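Local coordinates for copper-containing nitrite reductase (Hyphomicrobium denitrificans 1NES1, PDB 6TFO), which probably catalyses the reduction of nitrite to nitric oxide at its copper centres, with cytochrome c as the likely electron donor, at residues 200-205 with 278-283; 160-165 with 204-209; 289-294 with 349-354. One frame throughout, in Å; residues are numbered along the deposited sequence.

Contact 2 opens first along the chain, at the loop 160-165, and ends on 204-209. Its second segment overlaps the first of contact 1, so they share V204 and G205, and their centres lie about 9 Å apart. Strand 277-283 of contact 1 is followed by strand 293-302 of contact 3, about 18 Å away centre to centre. Contacts 2 and 3 are about 23 Å apart between centres and do not touch. Contacts 2 and 3 each sit where two parallel strands start, 166-181 with 207-214 and 293-302 with 351-360. Contacts 1 and 2 belong to one cupredoxin-type domain and contact 3 to the next, and a salt bridge from R201 NH1 to E294 OE1 joins the two.

Contact 1 (200-205 with 278-283); sequences LRVRVG and GLLLVE
E283 OE2 is gripped by two donors. One is R201 NE at 2.9 Å, as part of a salt bridge across the strands. The other is the backbone N of I159, from the loop outside. R201 NE uses the anti lone pair of OE2, and the guanidinium and carboxylate planes stand 77° apart. R201 NH1 turns to other partners: a salt bridge to E294 OE1 and a hydrogen bond to P156 O. R201 CG lies anti to the backbone N (chi1 -159°), and the chain runs extended on to NE. R201 lies alongside L281, pointing the same way, and L281 CD2 sits over one guanidinium face, 3.4 Å from R201 NE.

The backbones pair in parallel register, L200 with L280 through R203 with E283. L281 N donates to L200 O at 2.7 Å. V202 uses both its backbone groups on strand 277-283: its N donates to L281 O and its O accepts E283 N at 2.8 Å. V204 N closes the pairing on E283 O at 2.9 Å.

On the other face of the sheet the side chains are apolar. L280 CD1 presses on L200 CB at 3.5 Å, tighter than usual for two carbons. V202 CG2 meets V282 CG2 at 3.9 Å. V282 CG1 packs against V204 CA, where the first strand has already ended.

Strand 200-203 is the outermost strand of its sheet in this chain, and 277-283 lies between it and 257-262. V202 on the apolar face also touches V208 of strand 207-214, the facing sheet of the cupredoxin sandwich. The face with R201 and L281 lies against F355 of strand 351-360. Strand 277-283 itself starts just after M276, a ligand of a bound copper.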
ATOM      1  N   LEU C 200      32.171  39.758 -11.610  1.00 45.51           N
ATOM      2  CA  LEU C 200      32.785  40.410 -12.791  1.00 49.67           C
ATOM      3  C   LEU C 200      32.349  41.880 -12.811  1.00 54.97           C
ATOM      4  O   LEU C 200      31.139  42.164 -12.679  1.00 47.74           O
ATOM      5  CB  LEU C 200      32.354  39.667 -14.053  1.00 48.85           C
ATOM      6  CG  LEU C 200      32.593  38.160 -14.031  1.00 49.80           C
ATOM      7  CD1 LEU C 200      32.086  37.522 -15.321  1.00 51.78           C
ATOM      8  CD2 LEU C 200      34.073  37.850 -13.823  1.00 49.25           C
ATOM      9  N   ARG C 201      33.324  42.780 -12.911  1.00 58.77           N
ATOM     10  CA  ARG C 201      33.133  44.253 -12.809  1.00 51.93           C
ATOM     11  C   ARG C 201      33.853  44.893 -13.996  1.00 47.27           C
ATOM     12  O   ARG C 201      35.093  44.770 -14.095  1.00 46.11           O
ATOM     13  CB  ARG C 201      33.672  44.768 -11.471  1.00 51.65           C
ATOM     14  CG  ARG C 201      33.093  46.113 -11.061  1.00 53.19           C
ATOM     15  CD  ARG C 201      33.326  46.387  -9.590  1.00 54.27           C
ATOM     16  NE  ARG C 201      32.584  47.556  -9.117  1.00 50.56           N
ATOM     17  CZ  ARG C 201      32.235  47.780  -7.849  1.00 46.78           C
ATOM     18  NH1 ARG C 201      32.517  46.908  -6.896  1.00 43.99           N
ATOM     19  NH2 ARG C 201      31.571  48.876  -7.546  1.00 49.64           N
ATOM     20  N   VAL C 202      33.082  45.470 -14.903  1.00 42.98           N
ATOM     21  CA  VAL C 202      33.594  46.222 -16.074  1.00 46.32           C
ATOM     22  C   VAL C 202      32.876  47.582 -16.133  1.00 52.56           C
ATOM     23  O   VAL C 202      31.982  47.866 -15.281  1.00 52.49           O
ATOM     24  CB  VAL C 202      33.408  45.396 -17.360  1.00 46.51           C
ATOM     25  CG1 VAL C 202      34.181  44.086 -17.277  1.00 45.57           C
ATOM     26  CG2 VAL C 202      31.933  45.157 -17.695  1.00 47.93           C
ATOM     27  N   ARG C 203      33.294  48.419 -17.082  1.00 56.43           N
ATOM     28  CA  ARG C 203      32.714  49.753 -17.349  1.00 52.81           C
ATOM     29  C   ARG C 203      31.912  49.619 -18.647  1.00 50.24           C
ATOM     30  O   ARG C 203      32.377  48.883 -19.533  1.00 50.88           O
ATOM     31  CB  ARG C 203      33.878  50.743 -17.417  1.00 59.81           C
ATOM     32  CG  ARG C 203      33.483  52.151 -17.825  1.00 70.43           C
ATOM     33  CD  ARG C 203      34.635  52.816 -18.563  1.00 82.99           C
ATOM     34  NE  ARG C 203      34.455  54.261 -18.624  1.00 81.69           N
ATOM     35  CZ  ARG C 203      33.671  54.895 -19.499  1.00 82.98           C
ATOM     36  NH1 ARG C 203      33.017  54.238 -20.444  1.00 83.81           N
ATOM     37  NH2 ARG C 203      33.567  56.209 -19.444  1.00 96.39           N
ATOM     38  N   VAL C 204      30.745  50.258 -18.765  1.00 50.46           N
ATOM     39  CA  VAL C 204      29.994  50.281 -20.056  1.00 49.59           C
ATOM     40  C   VAL C 204      30.965  50.741 -21.148  1.00 55.83           C
ATOM     41  O   VAL C 204      31.876  51.567 -20.842  1.00 57.59           O
ATOM     42  CB  VAL C 204      28.715  51.137 -20.012  1.00 51.62           C
ATOM     43  CG1 VAL C 204      28.988  52.621 -19.746  1.00 51.86           C
ATOM     44  CG2 VAL C 204      27.881  50.938 -21.276  1.00 51.89           C
ATOM     45  N   GLY C 205      30.807  50.203 -22.359  1.00 54.08           N
ATOM     46  CA  GLY C 205      31.712  50.473 -23.494  1.00 54.91           C
ATOM     47  C   GLY C 205      32.884  49.509 -23.556  1.00 54.61           C
ATOM     48  O   GLY C 205      33.411  49.328 -24.667  1.00 67.46           O
ATOM     49  N   GLY C 278      26.470  33.694 -11.116  1.00 45.41           N
ATOM     50  CA  GLY C 278      27.249  34.832 -10.584  1.00 41.56           C
ATOM     51  C   GLY C 278      26.713  36.162 -11.073  1.00 42.22           C
ATOM     52  O   GLY C 278      25.695  36.180 -11.815  1.00 42.27           O
ATOM     53  N   LEU C 279      27.370  37.252 -10.680  1.00 45.50           N
ATOM     54  CA  LEU C 279      26.960  38.638 -11.048  1.00 44.58           C
ATOM     55  C   LEU C 279      28.052  39.299 -11.897  1.00 45.53           C
ATOM     56  O   LEU C 279      29.246  39.117 -11.589  1.00 46.22           O
ATOM     57  CB  LEU C 279      26.695  39.440  -9.773  1.00 42.27           C
ATOM     58  CG  LEU C 279      25.386  39.147  -9.045  1.00 42.20           C
ATOM     59  CD1 LEU C 279      25.240  40.054  -7.835  1.00 47.15           C
ATOM     60  CD2 LEU C 279      24.183  39.295  -9.959  1.00 42.82           C
ATOM     61  N   LEU C 280      27.628  39.981 -12.963  1.00 48.23           N
ATOM     62  CA  LEU C 280      28.404  40.932 -13.809  1.00 50.03           C
ATOM     63  C   LEU C 280      27.845  42.338 -13.568  1.00 47.25           C
ATOM     64  O   LEU C 280      26.666  42.563 -13.946  1.00 44.02           O
ATOM     65  CB  LEU C 280      28.249  40.547 -15.291  1.00 47.62           C
ATOM     66  CG  LEU C 280      28.839  41.521 -16.305  1.00 48.95           C
ATOM     67  CD1 LEU C 280      30.359  41.609 -16.128  1.00 53.44           C
ATOM     68  CD2 LEU C 280      28.461  41.123 -17.721  1.00 45.46           C
ATOM     69  N   LEU C 281      28.634  43.215 -12.941  1.00 46.81           N
ATOM     70  CA  LEU C 281      28.365  44.684 -12.862  1.00 50.70           C
ATOM     71  C   LEU C 281      29.002  45.354 -14.075  1.00 48.48           C
ATOM     72  O   LEU C 281      30.254  45.285 -14.203  1.00 41.42           O
ATOM     73  CB  LEU C 281      28.941  45.273 -11.566  1.00 49.22           C
ATOM     74  CG  LEU C 281      28.701  46.764 -11.340  1.00 46.80           C
ATOM     75  CD1 LEU C 281      27.223  47.091 -11.281  1.00 46.97           C
ATOM     76  CD2 LEU C 281      29.385  47.224 -10.062  1.00 46.12           C
ATOM     77  N   VAL C 282      28.171  45.915 -14.954  1.00 47.15           N
ATOM     78  CA  VAL C 282      28.610  46.874 -16.007  1.00 49.11           C
ATOM     79  C   VAL C 282      28.380  48.279 -15.437  1.00 48.04           C
ATOM     80  O   VAL C 282      27.229  48.730 -15.405  1.00 44.53           O
ATOM     81  CB  VAL C 282      27.875  46.622 -17.332  1.00 47.00           C
ATOM     82  CG1 VAL C 282      28.371  47.534 -18.434  1.00 47.47           C
ATOM     83  CG2 VAL C 282      28.016  45.173 -17.757  1.00 51.03           C
ATOM     84  N   GLU C 283      29.436  48.903 -14.908  1.00 48.72           N
ATOM     85  CA  GLU C 283      29.357  50.245 -14.273  1.00 50.55           C
ATOM     86  C   GLU C 283      28.935  51.287 -15.307  1.00 50.55           C
ATOM     87  O   GLU C 283      29.401  51.288 -16.444  1.00 52.52           O
ATOM     88  CB  GLU C 283      30.696  50.636 -13.662  1.00 51.16           C
ATOM     89  CG  GLU C 283      30.965  50.006 -12.305  1.00 51.29           C
ATOM     90  CD  GLU C 283      32.169  50.626 -11.619  1.00 52.11           C
ATOM     91  OE1 GLU C 283      32.484  51.772 -11.959  1.00 60.20           O
ATOM     92  OE2 GLU C 283      32.784  49.979 -10.752  1.00 51.93           O
TER

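Contact 2 (160-165 with 204-209); sequences GARQAK and VGDTVE
The R162 guanidinium and the D206 carboxylate meet tip to tip and nearly coplanar, their planes 15° apart. D206 CG lies in the guanidinium plane at one edge, and A164 CA also lies in that plane, at the rim. One face of the guanidinium carries K165 CD, 3.4 Å above the plane and offset toward the rim. The grip is end-on, with one nitrogen to each oxygen. R162 NH2 binds D206 OD2 at 2.7 Å, and R162 NH1 binds D206 OD1 at 3.0 Å. Both bonds are almost straight and come from the syn side of the carboxylate. R162 NH1 has a second acceptor in Q163 O, 2.8 Å away, which helps to fix the rotation of the group. R162 CG lies between its backbone N and carbonyl carbon (chi1 68°), and the chain is extended from CG to NE.

D206 OD1 takes another donor, K165 N, at 2.9 Å. This bond comes from the anti side and is tilted out of the carboxylate plane. D206 CG is anti to the carbonyl carbon (chi1 -79°), and the side chain runs beside that of K165. The backbones then join directly: T207 N donates to K165 O at 2.9 Å. This bond lies where the parallel pairing of strands 166-181 and 207-214 begins.

A164 CB rests on G205 C at 3.8 Å. G205 has a positive phi, and a CB on it would crowd A164 CB.

R203 N also donates to D206 OD2. With R162 and K165 the buried carboxylate thus receives four N-H groups, two on each oxygen. This would probably keep D206 ionised, and the loop is held to the strand start by charge and hydrogen bonds more than by apolar packing.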
ATOM      1  N   GLY C 160      38.249  52.657 -11.108  1.00 69.61           N
ATOM      2  CA  GLY C 160      38.562  54.099 -11.197  1.00 77.41           C
ATOM      3  C   GLY C 160      37.746  54.745 -12.313  1.00 71.44           C
ATOM      4  O   GLY C 160      37.216  54.014 -13.167  1.00 81.43           O
ATOM      5  N   ALA C 161      37.631  56.066 -12.352  1.00 69.21           N
ATOM      6  CA  ALA C 161      37.334  56.763 -13.625  1.00 68.98           C
ATOM      7  C   ALA C 161      38.465  56.396 -14.596  1.00 67.19           C
ATOM      8  O   ALA C 161      39.638  56.386 -14.164  1.00 68.09           O
ATOM      9  CB  ALA C 161      37.221  58.249 -13.411  1.00 65.60           C
ATOM     10  N   ARG C 162      38.123  55.985 -15.814  1.00 59.90           N
ATOM     11  CA  ARG C 162      39.087  55.531 -16.847  1.00 59.50           C
ATOM     12  C   ARG C 162      38.307  55.381 -18.148  1.00 62.33           C
ATOM     13  O   ARG C 162      37.047  55.388 -18.089  1.00 58.80           O
ATOM     14  CB  ARG C 162      39.795  54.222 -16.474  1.00 64.11           C
ATOM     15  CG  ARG C 162      38.903  52.984 -16.455  1.00 75.97           C
ATOM     16  CD  ARG C 162      39.612  51.654 -16.777  1.00 80.86           C
ATOM     17  NE  ARG C 162      38.806  50.432 -16.573  1.00 78.07           N
ATOM     18  CZ  ARG C 162      37.915  49.918 -17.446  1.00 74.01           C
ATOM     19  NH1 ARG C 162      37.698  50.487 -18.623  1.00 72.27           N
ATOM     20  NH2 ARG C 162      37.234  48.833 -17.130  1.00 69.43           N
ATOM     21  N   GLN C 163      39.017  55.279 -19.274  1.00 66.42           N
ATOM     22  CA  GLN C 163      38.376  55.094 -20.601  1.00 76.60           C
ATOM     23  C   GLN C 163      37.916  53.635 -20.719  1.00 76.50           C
ATOM     24  O   GLN C 163      38.563  52.754 -20.096  1.00 58.38           O
ATOM     25  CB  GLN C 163      39.330  55.481 -21.739  1.00 89.19           C
ATOM     26  CG  GLN C 163      38.855  56.641 -22.607  1.00 88.31           C
ATOM     27  CD  GLN C 163      38.959  57.971 -21.907  1.00 87.79           C
ATOM     28  OE1 GLN C 163      38.053  58.375 -21.178  1.00 74.87           O
ATOM     29  NE2 GLN C 163      40.075  58.651 -22.124  1.00 91.43           N
ATOM     30  N   ALA C 164      36.857  53.401 -21.503  1.00 72.62           N
ATOM     31  CA  ALA C 164      36.489  52.069 -22.027  1.00 70.20           C
ATOM     32  C   ALA C 164      37.768  51.398 -22.532  1.00 75.94           C
ATOM     33  O   ALA C 164      38.670  52.119 -23.002  1.00 84.74           O
ATOM     34  CB  ALA C 164      35.463  52.203 -23.126  1.00 68.70           C
ATOM     35  N   LYS C 165      37.867  50.075 -22.411  1.00 77.66           N
ATOM     36  CA  LYS C 165      39.049  49.300 -22.879  1.00 75.39           C
ATOM     37  C   LYS C 165      38.659  47.829 -23.070  1.00 74.66           C
ATOM     38  O   LYS C 165      37.515  47.449 -22.729  1.00 71.42           O
ATOM     39  CB  LYS C 165      40.216  49.437 -21.895  1.00 70.53           C
ATOM     40  CG  LYS C 165      39.993  48.751 -20.561  1.00 72.06           C
ATOM     41  CD  LYS C 165      40.892  49.200 -19.449  1.00 72.75           C
ATOM     42  CE  LYS C 165      41.080  48.112 -18.412  1.00 77.03           C
ATOM     43  NZ  LYS C 165      42.402  48.191 -17.751  1.00 79.75           N
ATOM     44  N   VAL C 204      30.745  50.258 -18.765  1.00 50.46           N
ATOM     45  CA  VAL C 204      29.994  50.281 -20.056  1.00 49.59           C
ATOM     46  C   VAL C 204      30.965  50.741 -21.148  1.00 55.83           C
ATOM     47  O   VAL C 204      31.876  51.567 -20.842  1.00 57.59           O
ATOM     48  CB  VAL C 204      28.715  51.137 -20.012  1.00 51.62           C
ATOM     49  CG1 VAL C 204      28.988  52.621 -19.746  1.00 51.86           C
ATOM     50  CG2 VAL C 204      27.881  50.938 -21.276  1.00 51.89           C
ATOM     51  N   GLY C 205      30.807  50.203 -22.359  1.00 54.08           N
ATOM     52  CA  GLY C 205      31.712  50.473 -23.494  1.00 54.91           C
ATOM     53  C   GLY C 205      32.884  49.509 -23.556  1.00 54.61           C
ATOM     54  O   GLY C 205      33.411  49.328 -24.667  1.00 67.46           O
ATOM     55  N   ASP C 206      33.276  48.894 -22.436  1.00 54.53           N
ATOM     56  CA  ASP C 206      34.374  47.892 -22.401  1.00 52.15           C
ATOM     57  C   ASP C 206      34.108  46.775 -23.422  1.00 55.32           C
ATOM     58  O   ASP C 206      32.929  46.466 -23.694  1.00 48.20           O
ATOM     59  CB  ASP C 206      34.569  47.296 -21.010  1.00 48.04           C
ATOM     60  CG  ASP C 206      35.329  48.198 -20.061  1.00 48.28           C
ATOM     61  OD1 ASP C 206      35.868  49.186 -20.541  1.00 54.44           O
ATOM     62  OD2 ASP C 206      35.374  47.894 -18.850  1.00 48.09           O
ATOM     63  N   THR C 207      35.184  46.225 -23.986  1.00 59.41           N
ATOM     64  CA  THR C 207      35.179  44.985 -24.805  1.00 64.03           C
ATOM     65  C   THR C 207      35.690  43.844 -23.911  1.00 60.61           C
ATOM     66  O   THR C 207      36.829  43.945 -23.406  1.00 62.97           O
ATOM     67  CB  THR C 207      35.964  45.211 -26.107  1.00 65.36           C
ATOM     68  OG1 THR C 207      35.117  45.992 -26.951  1.00 60.14           O
ATOM     69  CG2 THR C 207      36.332  43.938 -26.839  1.00 67.32           C
ATOM     70  N   VAL C 208      34.853  42.831 -23.677  1.00 62.66           N
ATOM     71  CA  VAL C 208      35.154  41.678 -22.771  1.00 58.25           C
ATOM     72  C   VAL C 208      35.658  40.527 -23.641  1.00 57.87           C
ATOM     73  O   VAL C 208      34.923  40.122 -24.592  1.00 56.24           O
ATOM     74  CB  VAL C 208      33.935  41.276 -21.915  1.00 55.21           C
ATOM     75  CG1 VAL C 208      34.175  39.982 -21.160  1.00 53.87           C
ATOM     76  CG2 VAL C 208      33.529  42.388 -20.948  1.00 52.42           C
ATOM     77  N   GLU C 209      36.901  40.109 -23.379  1.00 55.96           N
ATOM     78  CA  GLU C 209      37.567  38.924 -23.974  1.00 58.09           C
ATOM     79  C   GLU C 209      37.446  37.798 -22.952  1.00 57.59           C
ATOM     80  O   GLU C 209      38.271  37.746 -22.004  1.00 60.31           O
ATOM     81  CB  GLU C 209      39.030  39.214 -24.303  1.00 58.53           C
ATOM     82  CG  GLU C 209      39.802  38.023 -24.841  1.00 60.26           C
ATOM     83  CD  GLU C 209      41.292  38.288 -24.965  1.00 62.72           C
ATOM     84  OE1 GLU C 209      42.095  37.432 -24.562  1.00 60.59           O
ATOM     85  OE2 GLU C 209      41.647  39.377 -25.438  1.00 77.52           O
TER

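Contact 3 (289-294 with 349-354); sequences PQVDRE and GETVRI
Two salt bridges join R293 with E350 and R353 with E294. R293 grips E350 side-on: R293 NH1 meets E350 OE1 at 2.7 Å, and NE binds OE2. R353 brings NE and NH1 to one oxygen, E294 OE2, with NH1 at 2.9 Å. E294 OE1 turns to R201, its strongest partner.

Hydrogen bonds do the rest of the polar work. R353 NH1 and NH2 both point at P289 O, which lies in the guanidinium plane, 3.2 Å from NH2. D292 OD2 accepts T351 N at 2.8 Å, and D292 N donates to T351 OG1 at 3.1 Å. The strand pairing follows: R293 N gives to T351 O, and R353 N gives to R293 O at 2.7 Å.

Van der Waals packing comes mainly from V291. V291 CG1 lies over one face of the R353 guanidinium, and V291 CG2 packs on the T351 side chain, 3.5 Å from T351 CB. R353 is bent at chi3 (46°), which places NE beside E294. An alanine at R353 would probably leave P289 O and E294 OE2 without these donors, and V291 CG1 without the flat group beneath it.

Strands 293-302 and 351-360 run parallel, with 400-407 antiparallel beyond. Such a parallel pair inside a mixed sheet is characteristic of the Greek-key cupredoxin sandwich of the multicopper oxidase family.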
ATOM      1  N   PRO C 289      27.294  55.380  -7.204  1.00 50.45           N
ATOM      2  CA  PRO C 289      27.492  56.261  -6.058  1.00 48.49           C
ATOM      3  C   PRO C 289      28.535  55.694  -5.093  1.00 53.16           C
ATOM      4  O   PRO C 289      28.545  54.506  -4.856  1.00 52.33           O
ATOM      5  CB  PRO C 289      26.092  56.313  -5.439  1.00 47.56           C
ATOM      6  CG  PRO C 289      25.157  56.177  -6.636  1.00 45.82           C
ATOM      7  CD  PRO C 289      25.874  55.238  -7.582  1.00 49.32           C
ATOM      8  N   GLN C 290      29.419  56.553  -4.590  1.00 63.06           N
ATOM      9  CA  GLN C 290      30.486  56.118  -3.657  1.00 61.28           C
ATOM     10  C   GLN C 290      29.782  55.622  -2.401  1.00 54.83           C
ATOM     11  O   GLN C 290      28.843  56.243  -1.960  1.00 51.52           O
ATOM     12  CB  GLN C 290      31.488  57.222  -3.336  1.00 66.42           C
ATOM     13  CG  GLN C 290      32.523  56.777  -2.312  1.00 74.96           C
ATOM     14  CD  GLN C 290      33.424  57.889  -1.832  1.00 85.63           C
ATOM     15  OE1 GLN C 290      33.804  57.957  -0.659  1.00 88.22           O
ATOM     16  NE2 GLN C 290      33.780  58.776  -2.746  1.00 79.30           N
ATOM     17  N   VAL C 291      30.270  54.532  -1.842  1.00 50.96           N
ATOM     18  CA  VAL C 291      29.731  53.919  -0.606  1.00 50.90           C
ATOM     19  C   VAL C 291      30.926  53.349   0.171  1.00 49.67           C
ATOM     20  O   VAL C 291      31.973  53.105  -0.448  1.00 46.40           O
ATOM     21  CB  VAL C 291      28.687  52.880  -1.055  1.00 52.04           C
ATOM     22  CG1 VAL C 291      29.312  51.535  -1.393  1.00 48.44           C
ATOM     23  CG2 VAL C 291      27.582  52.712  -0.031  1.00 55.49           C
ATOM     24  N   ASP C 292      30.806  53.174   1.482  1.00 52.70           N
ATOM     25  CA  ASP C 292      31.947  52.733   2.329  1.00 55.14           C
ATOM     26  C   ASP C 292      32.270  51.259   2.055  1.00 62.78           C
ATOM     27  O   ASP C 292      33.463  50.954   1.865  1.00 57.14           O
ATOM     28  CB  ASP C 292      31.666  53.007   3.803  1.00 55.18           C
ATOM     29  CG  ASP C 292      31.421  54.477   4.030  1.00 56.42           C
ATOM     30  OD1 ASP C 292      32.157  55.281   3.432  1.00 62.25           O
ATOM     31  OD2 ASP C 292      30.489  54.800   4.770  1.00 74.17           O
ATOM     32  N   ARG C 293      31.266  50.375   2.008  1.00 66.83           N
ATOM     33  CA  ARG C 293      31.530  48.915   1.918  1.00 58.41           C
ATOM     34  C   ARG C 293      30.526  48.221   0.996  1.00 55.64           C
ATOM     35  O   ARG C 293      29.298  48.512   1.074  1.00 48.66           O
ATOM     36  CB  ARG C 293      31.531  48.286   3.308  1.00 58.53           C
ATOM     37  CG  ARG C 293      32.342  47.005   3.340  1.00 56.88           C
ATOM     38  CD  ARG C 293      32.253  46.390   4.707  1.00 58.57           C
ATOM     39  NE  ARG C 293      32.846  47.225   5.729  1.00 60.27           N
ATOM     40  CZ  ARG C 293      34.140  47.324   5.986  1.00 61.28           C
ATOM     41  NH1 ARG C 293      34.555  48.106   6.967  1.00 67.65           N
ATOM     42  NH2 ARG C 293      35.018  46.652   5.275  1.00 58.42           N
ATOM     43  N   GLU C 294      31.058  47.307   0.179  1.00 50.27           N
ATOM     44  CA  GLU C 294      30.297  46.506  -0.806  1.00 50.46           C
ATOM     45  C   GLU C 294      30.302  45.012  -0.450  1.00 50.52           C
ATOM     46  O   GLU C 294      31.324  44.507   0.089  1.00 52.97           O
ATOM     47  CB  GLU C 294      30.923  46.709  -2.174  1.00 50.81           C
ATOM     48  CG  GLU C 294      30.875  48.134  -2.657  1.00 48.20           C
ATOM     49  CD  GLU C 294      31.242  48.233  -4.125  1.00 44.82           C
ATOM     50  OE1 GLU C 294      32.347  47.752  -4.490  1.00 46.63           O
ATOM     51  OE2 GLU C 294      30.400  48.742  -4.904  1.00 43.44           O
ATOM     52  N   GLY C 349      28.105  53.764  11.128  1.00 54.14           N
ATOM     53  CA  GLY C 349      28.380  54.989  10.359  1.00 54.89           C
ATOM     54  C   GLY C 349      28.615  54.705   8.886  1.00 58.56           C
ATOM     55  O   GLY C 349      28.483  55.664   8.078  1.00 58.51           O
ATOM     56  N   GLU C 350      28.947  53.459   8.520  1.00 51.47           N
ATOM     57  CA  GLU C 350      29.269  53.129   7.106  1.00 47.45           C
ATOM     58  C   GLU C 350      27.978  53.024   6.295  1.00 49.39           C
ATOM     59  O   GLU C 350      26.975  52.484   6.820  1.00 51.43           O
ATOM     60  CB  GLU C 350      30.034  51.820   6.992  1.00 48.69           C
ATOM     61  CG  GLU C 350      31.448  51.881   7.510  1.00 49.37           C
ATOM     62  CD  GLU C 350      32.154  50.549   7.392  1.00 55.93           C
ATOM     63  OE1 GLU C 350      33.370  50.501   7.533  1.00 59.02           O
ATOM     64  OE2 GLU C 350      31.470  49.553   7.139  1.00 65.93           O
ATOM     65  N   THR C 351      27.998  53.543   5.070  1.00 48.78           N
ATOM     66  CA  THR C 351      27.023  53.191   4.014  1.00 54.62           C
ATOM     67  C   THR C 351      27.483  51.872   3.390  1.00 55.95           C
ATOM     68  O   THR C 351      28.666  51.773   3.016  1.00 56.36           O
ATOM     69  CB  THR C 351      26.881  54.295   2.964  1.00 52.86           C
ATOM     70  OG1 THR C 351      28.216  54.502   2.504  1.00 65.32           O
ATOM     71  CG2 THR C 351      26.248  55.557   3.509  1.00 50.37           C
ATOM     72  N   VAL C 352      26.575  50.903   3.322  1.00 54.11           N
ATOM     73  CA  VAL C 352      26.823  49.521   2.842  1.00 50.50           C
ATOM     74  C   VAL C 352      26.019  49.327   1.555  1.00 47.81           C
ATOM     75  O   VAL C 352      24.827  49.745   1.526  1.00 49.57           O
ATOM     76  CB  VAL C 352      26.412  48.508   3.921  1.00 50.72           C
ATOM     77  CG1 VAL C 352      26.434  47.086   3.379  1.00 53.36           C
ATOM     78  CG2 VAL C 352      27.287  48.647   5.154  1.00 53.06           C
ATOM     79  N   ARG C 353      26.648  48.760   0.530  1.00 46.45           N
ATOM     80  CA  ARG C 353      25.937  48.313  -0.694  1.00 50.61           C
ATOM     81  C   ARG C 353      25.991  46.780  -0.761  1.00 50.69           C
ATOM     82  O   ARG C 353      27.101  46.216  -0.664  1.00 52.36           O
ATOM     83  CB  ARG C 353      26.520  48.926  -1.972  1.00 51.26           C
ATOM     84  CG  ARG C 353      26.021  48.225  -3.227  1.00 53.73           C
ATOM     85  CD  ARG C 353      26.183  49.024  -4.491  1.00 53.36           C
ATOM     86  NE  ARG C 353      27.506  49.596  -4.551  1.00 57.81           N
ATOM     87  CZ  ARG C 353      27.776  50.884  -4.695  1.00 55.98           C
ATOM     88  NH1 ARG C 353      29.034  51.276  -4.728  1.00 59.43           N
ATOM     89  NH2 ARG C 353      26.811  51.772  -4.836  1.00 54.76           N
ATOM     90  N   ILE C 354      24.841  46.136  -0.972  1.00 45.59           N
ATOM     91  CA  ILE C 354      24.752  44.679  -1.289  1.00 44.24           C
ATOM     92  C   ILE C 354      24.333  44.526  -2.756  1.00 44.98           C
ATOM     93  O   ILE C 354      23.225  44.980  -3.113  1.00 39.72           O
ATOM     94  CB  ILE C 354      23.782  43.959  -0.339  1.00 43.23           C
ATOM     95  CG1 ILE C 354      24.136  44.203   1.134  1.00 40.98           C
ATOM     96  CG2 ILE C 354      23.727  42.481  -0.687  1.00 41.85           C
ATOM     97  CD1 ILE C 354      23.133  43.668   2.118  1.00 40.19           C
TER